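Local coordinates for uncharacterized conserved protein of COG5135 (Nostoc punctiforme, PDB 2I51), which binds flavin mononucleotide between two subunits and probably belongs to the pyridoxamine 5'-phosphate oxidase family, though its reaction and substrate are not established, at residues A[24-29]-A[40-45]; A[74-79]-A[89-94]. One frame throughout, in Å; residues are numbered along the deposited sequence. Where two conformers were deposited one is given.

Overall arrangement
Contact 1 (24-29 with 40-45) and contact 2 (74-79 with 89-94) are two beta hairpins in series along the chain, part of one antiparallel sheet, their centres about 11 Å apart. Strands 26-32 and 74-81 are neighbours, so the hairpins join edge to edge: Gln28 O lies 2.9 Å from Cys78 N, a probable hydrogen bond, and Leu29 CD1 packs 3.4 Å from Ile77 CG2. The two contacts serve different flavins. Contact 1 holds the isoalloxazine, ribityl chain and phosphate of one FMN; contact 2 sends Arg89 to the phosphate of another. Each site combines residues of both subunits, so in the dimer Arg41 of one subunit and Arg89 of the other meet at the same phosphate.

Contact 1 (A[24-29]-A[40-45]); sequences ARYLQL and NRTLVF. With FMN (flavin mononucleotide), chain C.
Strands 26-29 and 40-44 are antiparallel arms of a beta hairpin lying against one flavin. Arg25 and Phe45 extend the pairing: Arg25 O accepts the N-H of Phe45 nearly along the C=O axis, with Phe45 N 2.8 Å from Arg25 O. The Arg25 side chain, bent at chi3, reaches Phe45, whose CD2 lies 3.6 Å above one guanidinium face, the two planes 47° apart. NE donates to a water that itself donates to Phe45 O, while NH2 adds a weak bond to that carbonyl. Tyr26 stands beside Val44, CE1 of Tyr26 3.9 Å from CG2 of Val44, and takes the flavin methyl C7M over one ring face, 3.4 Å from Tyr26 CD2. Leu27 exchanges two backbone hydrogen bonds with Leu43 and points to the other face of the sheet, where its CD2 touches Phe45 CB. Gln28 lies alongside Thr42, whose OG1 is bonded to Gln87 of the second subunit. Leu29 places CD2 across CD1 of Leu43, whose other methyl packs on the flavin near N3. Leu29 O accepts from both Arg41 N and Arg41 NH1, each above the carbonyl plane, with NH1 3.0 Å from Leu29 O. Folded at chi2 and chi3, Arg41 presents NE and NH2 to the phosphate, NH2 2.8 Å from O3P of FMN. Thr42 O accepts from FMN O2' at 2.8 Å, and Val44 N donates to FMN O4 at 3.1 Å and 172°. Backbone groups thus fix O4 of the flavin and O2' of the ribityl chain, side chains pack on the ring system, and the Arg41 guanidinium probably balances the phosphate charge, with Leu29 O, Thr31 and Gln68 probably positioning it as a second shell.

Contact 2 (A[74-79]-A[89-94]); sequences WAEICW and RMAGDL. With FMN (flavin mononucleotide), chain P; EDO (1,2-ethanediol), chain G; EDO (1,2-ethanediol), chain O.
Strands 74-79 and 89-94 pair antiparallel through two sets of reciprocal backbone bonds. Ala75 N donates to Gly92 O at 3.0 Å and Gly92 N returns a bond to Ala75 O, both nearly along the C=O axes. Ile77 N donates to Met90 O at 2.8 Å, in the carbonyl plane; Met90 N, in return, sits above the Ile77 carbonyl plane. Backbone groups on the outer edges bond to the flanking strands: Glu76 with Ala30 and Cys78 with Gln28 on strand 26-32, Arg89 with Asp166 and Ala91 with Val163 on strand 155-169. This places the hairpin inside the split barrel expected of the pyridoxamine 5'-phosphate oxidase family. Ile77 and selenomethionine Met90 lie side by side, CG1 of Ile77 3.6 Å from CB of Met90, with Leu55 under both and helix 8-17 against Met90. Glu76, Arg89 and Trp74 occupy the other face, at the second subunit. Glu76 extends with CG anti to the backbone N (chi1 -173°), and Arg89 grips its OE2 side-on: NH2 lies 3.0 Å from OE2, which receives it on its syn lone pair, while NE, 3.2 Å from OE2, comes from above the carboxylate plane. OE2 also accepts from Asn40 N of the second subunit. OE1 accepts from O1 of the chain O ethanediol, whose O2 is 2.6 Å from Glu76 OE1, and weakly from O2 of the chain G ethanediol, both probably from the crystallisation liquor. An alanine in place of Glu76 would probably loosen the hold on the Arg89 guanidinium and deprive that Asn40 N of this acceptor. Arg89 NH1 donates to the FMN phosphate, 3.1 Å from O3P, with a weaker bond from NH2. Trp74 lays its six-membered ring over Gly92, CA of Gly92 3.7 Å from the centroid (CH-pi), and Arg37 of the second subunit makes a cation-pi contact.

Contact 1 (A[24-29]-A[40-45])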
ATOM      1  N   ALA A  24      -3.637   8.603 -10.198  1.00 16.10           N
ATOM      2  CA  ALA A  24      -3.994   9.210  -8.918  1.00 17.38           C
ATOM      3  C   ALA A  24      -5.263   8.562  -8.360  1.00 16.78           C
ATOM      4  O   ALA A  24      -5.582   8.798  -7.213  1.00 19.10           O
ATOM      5  CB  ALA A  24      -4.203  10.688  -9.069  1.00 20.70           C
ATOM      6  N   ARG A  25      -5.973   7.765  -9.162  1.00 16.12           N
ATOM      7  CA  ARG A  25      -7.114   6.989  -8.679  1.00 16.50           C
ATOM      8  C   ARG A  25      -6.704   5.572  -8.274  1.00 15.58           C
ATOM      9  O   ARG A  25      -7.571   4.757  -7.942  1.00 18.28           O
ATOM     10  CB  ARG A  25      -8.239   7.008  -9.660  1.00 21.85           C
ATOM     11  CG  ARG A  25      -8.818   8.473  -9.739  1.00 26.06           C
ATOM     12  CD  ARG A  25      -9.813   8.642 -10.819  1.00 33.43           C
ATOM     13  NE  ARG A  25     -10.985   7.851 -10.506  1.00 31.94           N
ATOM     14  CZ  ARG A  25     -12.103   8.298  -9.924  1.00 34.90           C
ATOM     15  NH1 ARG A  25     -12.253   9.578  -9.592  1.00 30.55           N
ATOM     16  NH2 ARG A  25     -13.097   7.437  -9.690  1.00 35.97           N
ATOM     17  N   TYR A  26      -5.413   5.298  -8.185  1.00 14.72           N
ATOM     18  CA  TYR A  26      -4.940   4.002  -7.741  1.00 14.80           C
ATOM     19  C   TYR A  26      -4.497   4.123  -6.289  1.00 16.03           C
ATOM     20  O   TYR A  26      -3.826   5.100  -5.893  1.00 17.77           O
ATOM     21  CB  TYR A  26      -3.758   3.525  -8.567  1.00 15.18           C
ATOM     22  CG  TYR A  26      -3.975   3.389 -10.032  1.00 14.89           C
ATOM     23  CD1 TYR A  26      -5.223   3.361 -10.588  1.00 17.04           C
ATOM     24  CD2 TYR A  26      -2.883   3.314 -10.873  1.00 16.60           C
ATOM     25  CE1 TYR A  26      -5.378   3.274 -11.988  1.00 20.36           C
ATOM     26  CE2 TYR A  26      -3.018   3.218 -12.216  1.00 16.60           C
ATOM     27  CZ  TYR A  26      -4.250   3.193 -12.766  1.00 18.93           C
ATOM     28  OH  TYR A  26      -4.394   3.103 -14.165  1.00 21.86           O
ATOM     29  N   LEU A  27      -4.880   3.171  -5.453  1.00 14.58           N
ATOM     30  CA  LEU A  27      -4.556   3.234  -4.040  1.00 13.59           C
ATOM     31  C   LEU A  27      -4.218   1.832  -3.552  1.00 14.70           C
ATOM     32  O   LEU A  27      -4.503   0.822  -4.227  1.00 14.33           O
ATOM     33  CB  LEU A  27      -5.683   3.886  -3.243  1.00 15.24           C
ATOM     34  CG  LEU A  27      -7.077   3.268  -3.327  1.00 14.81           C
ATOM     35  CD1 LEU A  27      -7.119   1.949  -2.522  1.00 16.29           C
ATOM     36  CD2 LEU A  27      -8.175   4.285  -2.804  1.00 16.23           C
ATOM     37  N   GLN A  28      -3.627   1.720  -2.379  1.00 14.53           N
ATOM     38  CA  GLN A  28      -3.174   0.440  -1.847  1.00 13.88           C
ATOM     39  C   GLN A  28      -4.022  -0.018  -0.686  1.00 14.70           C
ATOM     40  O   GLN A  28      -4.156   0.731   0.318  1.00 16.13           O
ATOM     41  CB  GLN A  28      -1.686   0.505  -1.478  1.00 15.01           C
ATOM     42  CG  GLN A  28      -0.768   0.625  -2.685  1.00 14.02           C
ATOM     43  CD  GLN A  28      -0.829   1.923  -3.413  1.00 16.50           C
ATOM     44  OE1 GLN A  28      -0.900   2.998  -2.784  1.00 16.84           O
ATOM     45  NE2 GLN A  28      -0.851   1.867  -4.764  1.00 17.08           N
ATOM     46  N   LEU A  29      -4.557  -1.231  -0.790  1.00 13.59           N
ATOM     47  CA  LEU A  29      -5.427  -1.754   0.262  1.00 14.39           C
ATOM     48  C   LEU A  29      -4.684  -2.837   1.015  1.00 13.58           C
ATOM     49  O   LEU A  29      -4.296  -3.894   0.459  1.00 14.94           O
ATOM     50  CB  LEU A  29      -6.660  -2.400  -0.359  1.00 16.96           C
ATOM     51  CG  LEU A  29      -7.562  -3.188   0.625  1.00 17.48           C
ATOM     52  CD1 LEU A  29      -8.417  -2.185   1.300  1.00 26.65           C
ATOM     53  CD2 LEU A  29      -8.368  -4.293  -0.103  1.00 22.13           C
ATOM     54  N   ASN A  40      -0.973  -6.510   0.903  1.00 12.94           N
ATOM     55  CA  ASN A  40      -1.079  -5.148   0.393  1.00 13.35           C
ATOM     56  C   ASN A  40      -1.058  -5.175  -1.126  1.00 14.81           C
ATOM     57  O   ASN A  40      -0.142  -5.728  -1.701  1.00 16.07           O
ATOM     58  CB  ASN A  40       0.115  -4.369   0.930  1.00 14.40           C
ATOM     59  CG  ASN A  40      -0.074  -2.853   0.919  1.00 16.91           C
ATOM     60  OD1 ASN A  40      -1.165  -2.340   0.652  1.00 16.64           O
ATOM     61  ND2 ASN A  40       1.040  -2.118   1.262  1.00 17.16           N
ATOM     62  N   ARG A  41      -2.049  -4.547  -1.760  1.00 13.29           N
ATOM     63  CA  ARG A  41      -2.089  -4.492  -3.238  1.00 13.53           C
ATOM     64  C   ARG A  41      -2.818  -3.283  -3.716  1.00 13.01           C
ATOM     65  O   ARG A  41      -3.660  -2.727  -3.012  1.00 14.64           O
ATOM     66  CB  ARG A  41      -2.716  -5.747  -3.827  1.00 14.98           C
ATOM     67  CG  ARG A  41      -4.200  -5.798  -3.809  1.00 14.45           C
ATOM     68  CD  ARG A  41      -4.806  -6.006  -2.433  1.00 14.32           C
ATOM     69  NE  ARG A  41      -4.570  -7.319  -1.865  1.00 14.18           N
ATOM     70  CZ  ARG A  41      -4.758  -7.698  -0.602  1.00 13.73           C
ATOM     71  NH1 ARG A  41      -4.978  -6.811   0.384  1.00 16.14           N
ATOM     72  NH2 ARG A  41      -4.658  -8.965  -0.310  1.00 17.41           N
ATOM     73  N   THR A  42      -2.541  -2.904  -4.960  1.00 13.52           N
ATOM     74  CA  THR A  42      -3.167  -1.764  -5.570  1.00 13.52           C
ATOM     75  C   THR A  42      -4.556  -2.118  -6.100  1.00 15.19           C
ATOM     76  O   THR A  42      -4.729  -3.213  -6.687  1.00 14.27           O
ATOM     77  CB  THR A  42      -2.296  -1.209  -6.715  1.00 15.18           C
ATOM     78  OG1 THR A  42      -0.994  -0.877  -6.191  1.00 16.01           O
ATOM     79  CG2 THR A  42      -2.907   0.054  -7.349  1.00 15.59           C
ATOM     80  N   LEU A  43      -5.504  -1.200  -5.908  1.00 15.31           N
ATOM     81  CA  LEU A  43      -6.806  -1.275  -6.522  1.00 14.88           C
ATOM     82  C   LEU A  43      -7.120   0.052  -7.164  1.00 15.71           C
ATOM     83  O   LEU A  43      -6.539   1.069  -6.819  1.00 16.09           O
ATOM     84  CB  LEU A  43      -7.914  -1.504  -5.497  1.00 15.35           C
ATOM     85  CG  LEU A  43      -7.705  -2.627  -4.496  1.00 21.87           C
ATOM     86  CD1 LEU A  43      -8.836  -2.593  -3.416  1.00 22.20           C
ATOM     87  CD2 LEU A  43      -7.663  -3.865  -5.263  1.00 21.42           C
ATOM     88  N   VAL A  44      -8.072   0.086  -8.096  1.00 15.60           N
ATOM     89  CA  VAL A  44      -8.628   1.335  -8.633  1.00 15.54           C
ATOM     90  C   VAL A  44      -9.792   1.832  -7.810  1.00 15.44           C
ATOM     91  O   VAL A  44     -10.749   1.076  -7.572  1.00 15.79           O
ATOM     92  CB  VAL A  44      -9.142   1.087 -10.073  1.00 15.63           C
ATOM     93  CG1 VAL A  44      -9.766   2.390 -10.677  1.00 19.86           C
ATOM     94  CG2 VAL A  44      -8.005   0.556 -10.976  1.00 19.44           C
ATOM     95  N   PHE A  45      -9.737   3.077  -7.341  1.00 14.99           N
ATOM     96  CA  PHE A  45     -10.866   3.716  -6.700  1.00 13.80           C
ATOM     97  C   PHE A  45     -11.946   3.976  -7.751  1.00 14.07           C
ATOM     98  O   PHE A  45     -11.700   4.588  -8.774  1.00 15.64           O
ATOM     99  CB  PHE A  45     -10.389   5.052  -6.140  1.00 16.55           C
ATOM    100  CG  PHE A  45     -11.481   5.954  -5.659  1.00 13.58           C
ATOM    101  CD1 PHE A  45     -12.215   5.628  -4.520  1.00 15.85           C
ATOM    102  CD2 PHE A  45     -11.754   7.129  -6.316  1.00 17.47           C
ATOM    103  CE1 PHE A  45     -13.205   6.494  -4.084  1.00 16.76           C
ATOM    104  CE2 PHE A  45     -12.720   7.992  -5.865  1.00 17.14           C
ATOM    105  CZ  PHE A  45     -13.422   7.683  -4.749  1.00 14.95           C
TER
HETATM  106  N1  FMN C 300      -7.169  -5.963  -8.380  1.00 10.57           N
HETATM  107  C2  FMN C 300      -8.469  -5.941  -8.036  1.00 13.59           C
HETATM  108  O2  FMN C 300      -9.013  -6.896  -7.472  1.00 15.73           O
HETATM  109  N3  FMN C 300      -9.213  -4.801  -8.267  1.00 13.29           N
HETATM  110  C4  FMN C 300      -8.695  -3.691  -8.864  1.00 13.00           C
HETATM  111  O4  FMN C 300      -9.354  -2.589  -8.943  1.00 13.19           O
HETATM  112  C4A FMN C 300      -7.356  -3.700  -9.224  1.00 11.01           C
HETATM  113  N5  FMN C 300      -6.781  -2.612  -9.858  1.00 12.49           N
HETATM  114  C5A FMN C 300      -5.369  -2.610 -10.015  1.00 11.36           C
HETATM  115  C6  FMN C 300      -4.760  -1.488 -10.533  1.00 11.20           C
HETATM  116  C7  FMN C 300      -3.372  -1.422 -10.743  1.00 11.07           C
HETATM  117  C7M FMN C 300      -2.716  -0.104 -11.066  1.00 13.80           C
HETATM  118  C8  FMN C 300      -2.635  -2.570 -10.457  1.00 10.38           C
HETATM  119  C8M FMN C 300      -1.104  -2.475 -10.418  1.00 12.84           C
HETATM  120  C9  FMN C 300      -3.252  -3.715  -9.951  1.00 11.36           C
HETATM  121  C9A FMN C 300      -4.627  -3.753  -9.769  1.00 11.44           C
HETATM  122  N10 FMN C 300      -5.265  -4.876  -9.293  1.00 12.20           N
HETATM  123  C10 FMN C 300      -6.586  -4.853  -8.965  1.00 11.26           C
HETATM  124  C1' FMN C 300      -4.524  -6.200  -9.144  1.00 12.17           C
HETATM  125  C2' FMN C 300      -4.131  -6.349  -7.668  1.00 12.35           C
HETATM  126  O2' FMN C 300      -3.107  -5.386  -7.312  1.00 11.53           O
HETATM  127  C3' FMN C 300      -3.698  -7.777  -7.285  1.00 13.45           C
HETATM  128  O3' FMN C 300      -2.680  -8.171  -8.183  1.00 14.05           O
HETATM  129  C4' FMN C 300      -4.921  -8.702  -7.459  1.00 15.24           C
HETATM  130  O4' FMN C 300      -6.155  -8.141  -7.000  1.00 16.35           O
HETATM  131  C5' FMN C 300      -4.659  -9.955  -6.626  1.00 15.93           C
HETATM  132  O5' FMN C 300      -4.497  -9.578  -5.265  1.00 13.89           O
HETATM  133  P   FMN C 300      -4.782 -10.614  -4.116  1.00 15.46           P
HETATM  134  O1P FMN C 300      -6.234 -10.916  -4.010  1.00 16.15           O
HETATM  135  O2P FMN C 300      -3.980 -11.898  -4.496  1.00 19.37           O
HETATM  136  O3P FMN C 300      -4.173 -10.067  -2.866  1.00 16.60           O
HETATM  137  O   HOH W   1     -11.787   5.190 -11.501  1.00 38.57           O

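Contact 2 (A[74-79]-A[89-94])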
ATOM      1  N   TRP A  74     -11.607  -5.897   8.418  0.50 22.73           N
ATOM      2  CA  TRP A  74     -11.037  -4.568   8.645  1.00 24.42           C
ATOM      3  C   TRP A  74      -9.814  -4.334   7.738  1.00 26.70           C
ATOM      4  O   TRP A  74      -8.929  -5.195   7.702  1.00 28.77           O
ATOM      5  CB  TRP A  74     -10.652  -4.471  10.058  1.00 27.21           C
ATOM      6  CG  TRP A  74     -10.208  -3.108  10.376  1.00 30.00           C
ATOM      7  CD1 TRP A  74      -8.984  -2.572  10.125  1.00 24.82           C
ATOM      8  CD2 TRP A  74     -10.975  -2.096  11.010  1.00 27.92           C
ATOM      9  NE1 TRP A  74      -8.939  -1.292  10.552  1.00 23.55           N
ATOM     10  CE2 TRP A  74     -10.141  -0.978  11.148  1.00 24.81           C
ATOM     11  CE3 TRP A  74     -12.291  -2.027  11.492  1.00 24.77           C
ATOM     12  CZ2 TRP A  74     -10.569   0.208  11.743  1.00 26.17           C
ATOM     13  CZ3 TRP A  74     -12.708  -0.841  12.092  1.00 23.88           C
ATOM     14  CH2 TRP A  74     -11.857   0.238  12.227  1.00 26.04           C
ATOM     15  N   ALA A  75      -9.784  -3.203   7.015  1.00 19.97           N
ATOM     16  CA  ALA A  75      -8.674  -2.911   6.082  1.00 18.65           C
ATOM     17  C   ALA A  75      -8.172  -1.486   6.316  1.00 17.33           C
ATOM     18  O   ALA A  75      -8.869  -0.672   6.927  1.00 16.94           O
ATOM     19  CB  ALA A  75      -9.088  -3.098   4.658  1.00 23.03           C
ATOM     20  N   GLU A  76      -6.978  -1.196   5.799  1.00 14.58           N
ATOM     21  CA  GLU A  76      -6.504   0.160   5.798  1.00 13.83           C
ATOM     22  C   GLU A  76      -5.961   0.482   4.412  1.00 15.80           C
ATOM     23  O   GLU A  76      -5.099  -0.252   3.876  1.00 17.29           O
ATOM     24  CB  GLU A  76      -5.379   0.371   6.807  1.00 15.86           C
ATOM     25  CG  GLU A  76      -4.988   1.855   6.921  1.00 16.13           C
ATOM     26  CD  GLU A  76      -4.200   2.148   8.192  1.00 17.56           C
ATOM     27  OE1 GLU A  76      -4.758   1.956   9.326  1.00 21.07           O
ATOM     28  OE2 GLU A  76      -3.034   2.571   8.121  1.00 18.39           O
ATOM     29  N   ILE A  77      -6.528   1.517   3.803  1.00 14.80           N
ATOM     30  CA  ILE A  77      -5.984   1.955   2.539  0.50 14.42           C
ATOM     31  C   ILE A  77      -4.955   3.062   2.775  1.00 15.17           C
ATOM     32  O   ILE A  77      -5.005   3.814   3.756  1.00 15.50           O
ATOM     33  CB  ILE A  77      -7.060   2.369   1.548  0.50 15.15           C
ATOM     34  CG1 ILE A  77      -7.886   3.523   2.138  0.50 12.61           C
ATOM     35  CG2 ILE A  77      -7.889   1.134   1.102  0.50 13.64           C
ATOM     36  CD1 ILE A  77      -8.790   4.210   1.102  0.50 18.91           C
ATOM     37  N   CYS A  78      -3.966   3.114   1.887  1.00 14.89           N
ATOM     38  CA  CYS A  78      -3.046   4.220   1.812  1.00 14.31           C
ATOM     39  C   CYS A  78      -3.150   4.721   0.407  1.00 14.77           C
ATOM     40  O   CYS A  78      -3.036   3.970  -0.555  1.00 15.38           O
ATOM     41  CB  CYS A  78      -1.644   3.783   2.141  1.00 17.44           C
ATOM     42  SG  CYS A  78      -0.484   5.157   2.162  1.00 17.79           S
ATOM     43  N   TRP A  79      -3.379   6.026   0.290  1.00 13.89           N
ATOM     44  CA  TRP A  79      -3.664   6.683  -1.000  1.00 14.36           C
ATOM     45  C   TRP A  79      -2.774   7.911  -1.122  1.00 15.48           C
ATOM     46  O   TRP A  79      -2.918   8.866  -0.345  1.00 15.41           O
ATOM     47  CB  TRP A  79      -5.098   7.056  -1.027  1.00 14.64           C
ATOM     48  CG  TRP A  79      -5.676   7.469  -2.371  1.00 13.80           C
ATOM     49  CD1 TRP A  79      -5.051   7.566  -3.590  1.00 16.26           C
ATOM     50  CD2 TRP A  79      -7.072   7.718  -2.602  1.00 12.86           C
ATOM     51  NE1 TRP A  79      -6.003   7.850  -4.570  1.00 16.42           N
ATOM     52  CE2 TRP A  79      -7.230   7.921  -3.993  1.00 14.02           C
ATOM     53  CE3 TRP A  79      -8.201   7.699  -1.792  1.00 15.18           C
ATOM     54  CZ2 TRP A  79      -8.495   8.165  -4.565  1.00 15.56           C
ATOM     55  CZ3 TRP A  79      -9.420   8.010  -2.331  1.00 16.17           C
ATOM     56  CH2 TRP A  79      -9.548   8.211  -3.696  1.00 17.60           C
ATOM     57  N   ARG A  89      -4.686   7.993   4.670  1.00 12.45           N
ATOM     58  CA  ARG A  89      -4.772   6.635   5.202  1.00 13.14           C
ATOM     59  C   ARG A  89      -6.166   6.495   5.758  1.00 14.33           C
ATOM     60  O   ARG A  89      -6.616   7.389   6.472  1.00 14.11           O
ATOM     61  CB  ARG A  89      -3.724   6.393   6.290  1.00 14.33           C
ATOM     62  CG  ARG A  89      -2.334   6.418   5.752  1.00 15.38           C
ATOM     63  CD  ARG A  89      -1.298   6.474   6.878  1.00 16.99           C
ATOM     64  NE  ARG A  89      -1.387   5.273   7.722  1.00 17.17           N
ATOM     65  CZ  ARG A  89      -0.626   5.030   8.790  1.00 18.73           C
ATOM     66  NH1 ARG A  89       0.163   5.962   9.187  1.00 20.09           N
ATOM     67  NH2 ARG A  89      -0.747   3.881   9.470  1.00 20.21           N
HETATM   68  N   MSE A  90      -6.888   5.468   5.386  1.00 14.06           N
HETATM   69  CA  MSE A  90      -8.270   5.314   5.806  0.50 15.31           C
HETATM   70  C   MSE A  90      -8.506   3.890   6.240  1.00 15.48           C
HETATM   71  O   MSE A  90      -8.273   2.951   5.487  1.00 15.83           O
HETATM   72  CB  MSE A  90      -9.252   5.671   4.699  0.50 17.22           C
HETATM   73  CG  MSE A  90      -9.131   7.071   4.180  0.50 15.40           C
HETATM   74 SE   MSE A  90     -10.649   7.354   3.039  0.38 22.72          SE
HETATM   75  CE  MSE A  90     -10.117   9.019   2.192  0.50 20.50           C
ATOM     76  N   ALA A  91      -8.974   3.745   7.468  1.00 15.19           N
ATOM     77  CA  ALA A  91      -9.158   2.435   8.068  1.00 15.22           C
ATOM     78  C   ALA A  91     -10.614   2.231   8.392  1.00 17.30           C
ATOM     79  O   ALA A  91     -11.268   3.145   8.852  1.00 15.73           O
ATOM     80  CB  ALA A  91      -8.378   2.335   9.318  1.00 15.31           C
ATOM     81  N   GLY A  92     -11.123   1.030   8.147  1.00 16.08           N
ATOM     82  CA  GLY A  92     -12.493   0.721   8.500  1.00 16.35           C
ATOM     83  C   GLY A  92     -12.908  -0.624   7.962  1.00 16.44           C
ATOM     84  O   GLY A  92     -12.082  -1.427   7.536  1.00 17.00           O
ATOM     85  N   ASP A  93     -14.202  -0.890   8.084  1.00 19.78           N
ATOM     86  CA  ASP A  93     -14.699  -2.208   7.732  0.50 18.47           C
ATOM     87  C   ASP A  93     -15.054  -2.302   6.264  1.00 17.35           C
ATOM     88  O   ASP A  93     -15.543  -1.368   5.640  1.00 18.00           O
ATOM     89  CB  ASP A  93     -15.900  -2.604   8.562  0.50 21.83           C
ATOM     90  CG  ASP A  93     -15.513  -3.104   9.929  0.50 28.64           C
ATOM     91  OD1 ASP A  93     -14.686  -4.050  10.059  0.50 29.86           O
ATOM     92  OD2 ASP A  93     -16.051  -2.531  10.865  0.50 22.73           O
ATOM     93  N   LEU A  94     -14.708  -3.451   5.714  1.00 20.15           N
ATOM     94  CA  LEU A  94     -15.047  -3.822   4.374  1.00 17.10           C
ATOM     95  C   LEU A  94     -16.353  -4.577   4.306  1.00 18.98           C
ATOM     96  O   LEU A  94     -16.665  -5.367   5.150  1.00 18.52           O
ATOM     97  CB  LEU A  94     -13.961  -4.702   3.755  1.00 17.98           C
ATOM     98  CG  LEU A  94     -12.600  -4.001   3.552  1.00 20.63           C
ATOM     99  CD1 LEU A  94     -11.481  -5.022   3.195  1.00 23.48           C
ATOM    100  CD2 LEU A  94     -12.681  -2.886   2.524  1.00 24.18           C
TER
HETATM  101  N1  FMN P 300       7.528   7.959   7.045  1.00 12.91           N
HETATM  102  C2  FMN P 300       8.689   7.299   7.419  1.00 14.22           C
HETATM  103  O2  FMN P 300       8.817   6.842   8.561  1.00 15.24           O
HETATM  104  N3  FMN P 300       9.683   7.100   6.509  1.00 12.29           N
HETATM  105  C4  FMN P 300       9.668   7.574   5.219  1.00 13.50           C
HETATM  106  O4  FMN P 300      10.533   7.270   4.390  1.00 13.02           O
HETATM  107  C4A FMN P 300       8.514   8.248   4.829  1.00 11.58           C
HETATM  108  N5  FMN P 300       8.432   8.760   3.535  1.00 12.30           N
HETATM  109  C5A FMN P 300       7.197   9.263   3.122  1.00 12.15           C
HETATM  110  C6  FMN P 300       7.033   9.657   1.804  1.00 11.50           C
HETATM  111  C7  FMN P 300       5.822  10.195   1.345  1.00 11.70           C
HETATM  112  C7M FMN P 300       5.637  10.486  -0.134  1.00 12.66           C
HETATM  113  C8  FMN P 300       4.766  10.336   2.232  1.00 10.80           C
HETATM  114  C8M FMN P 300       3.365  10.691   1.716  1.00 13.00           C
HETATM  115  C9  FMN P 300       4.933   9.979   3.552  1.00 10.03           C
HETATM  116  C9A FMN P 300       6.145   9.438   4.030  1.00 10.75           C
HETATM  117  N10 FMN P 300       6.318   9.090   5.379  1.00 11.38           N
HETATM  118  C10 FMN P 300       7.474   8.412   5.768  1.00 11.74           C
HETATM  119  C1' FMN P 300       5.282   9.340   6.425  1.00 11.67           C
HETATM  120  C2' FMN P 300       4.475   8.076   6.620  1.00 11.54           C
HETATM  121  O2' FMN P 300       3.616   7.806   5.475  1.00 10.71           O
HETATM  122  C3' FMN P 300       3.649   8.128   7.919  1.00 11.56           C
HETATM  123  O3' FMN P 300       2.829   9.311   7.931  1.00 14.09           O
HETATM  124  C4' FMN P 300       4.602   8.199   9.099  1.00 13.05           C
HETATM  125  O4' FMN P 300       5.744   7.352   8.971  1.00 13.91           O
HETATM  126  C5' FMN P 300       3.824   7.738  10.311  1.00 13.35           C
HETATM  127  O5' FMN P 300       3.412   6.404  10.158  1.00 14.07           O
HETATM  128  P   FMN P 300       3.023   5.455  11.369  1.00 14.22           P
HETATM  129  O1P FMN P 300       4.290   5.064  12.083  1.00 15.88           O
HETATM  130  O2P FMN P 300       2.160   6.364  12.242  1.00 18.18           O
HETATM  131  O3P FMN P 300       2.284   4.298  10.809  1.00 16.09           O
HETATM  132  C1  EDO G 304      -5.207   6.209  10.754  1.00 31.74           C
HETATM  133  O1  EDO G 304      -4.060   5.724  10.042  1.00 34.96           O
HETATM  134  C2  EDO G 304      -6.247   6.170   9.659  1.00 32.38           C
HETATM  135  O2  EDO G 304      -6.133   4.920   9.010  1.00 38.43           O
HETATM  136  C1  EDO O 312      -4.562   3.192  13.257  1.00 46.56           C
HETATM  137  O1  EDO O 312      -5.435   2.734  12.207  1.00 45.87           O
HETATM  138  C2  EDO O 312      -3.171   2.853  12.782  1.00 44.34           C
HETATM  139  O2  EDO O 312      -3.359   2.335  11.451  1.00 26.83           O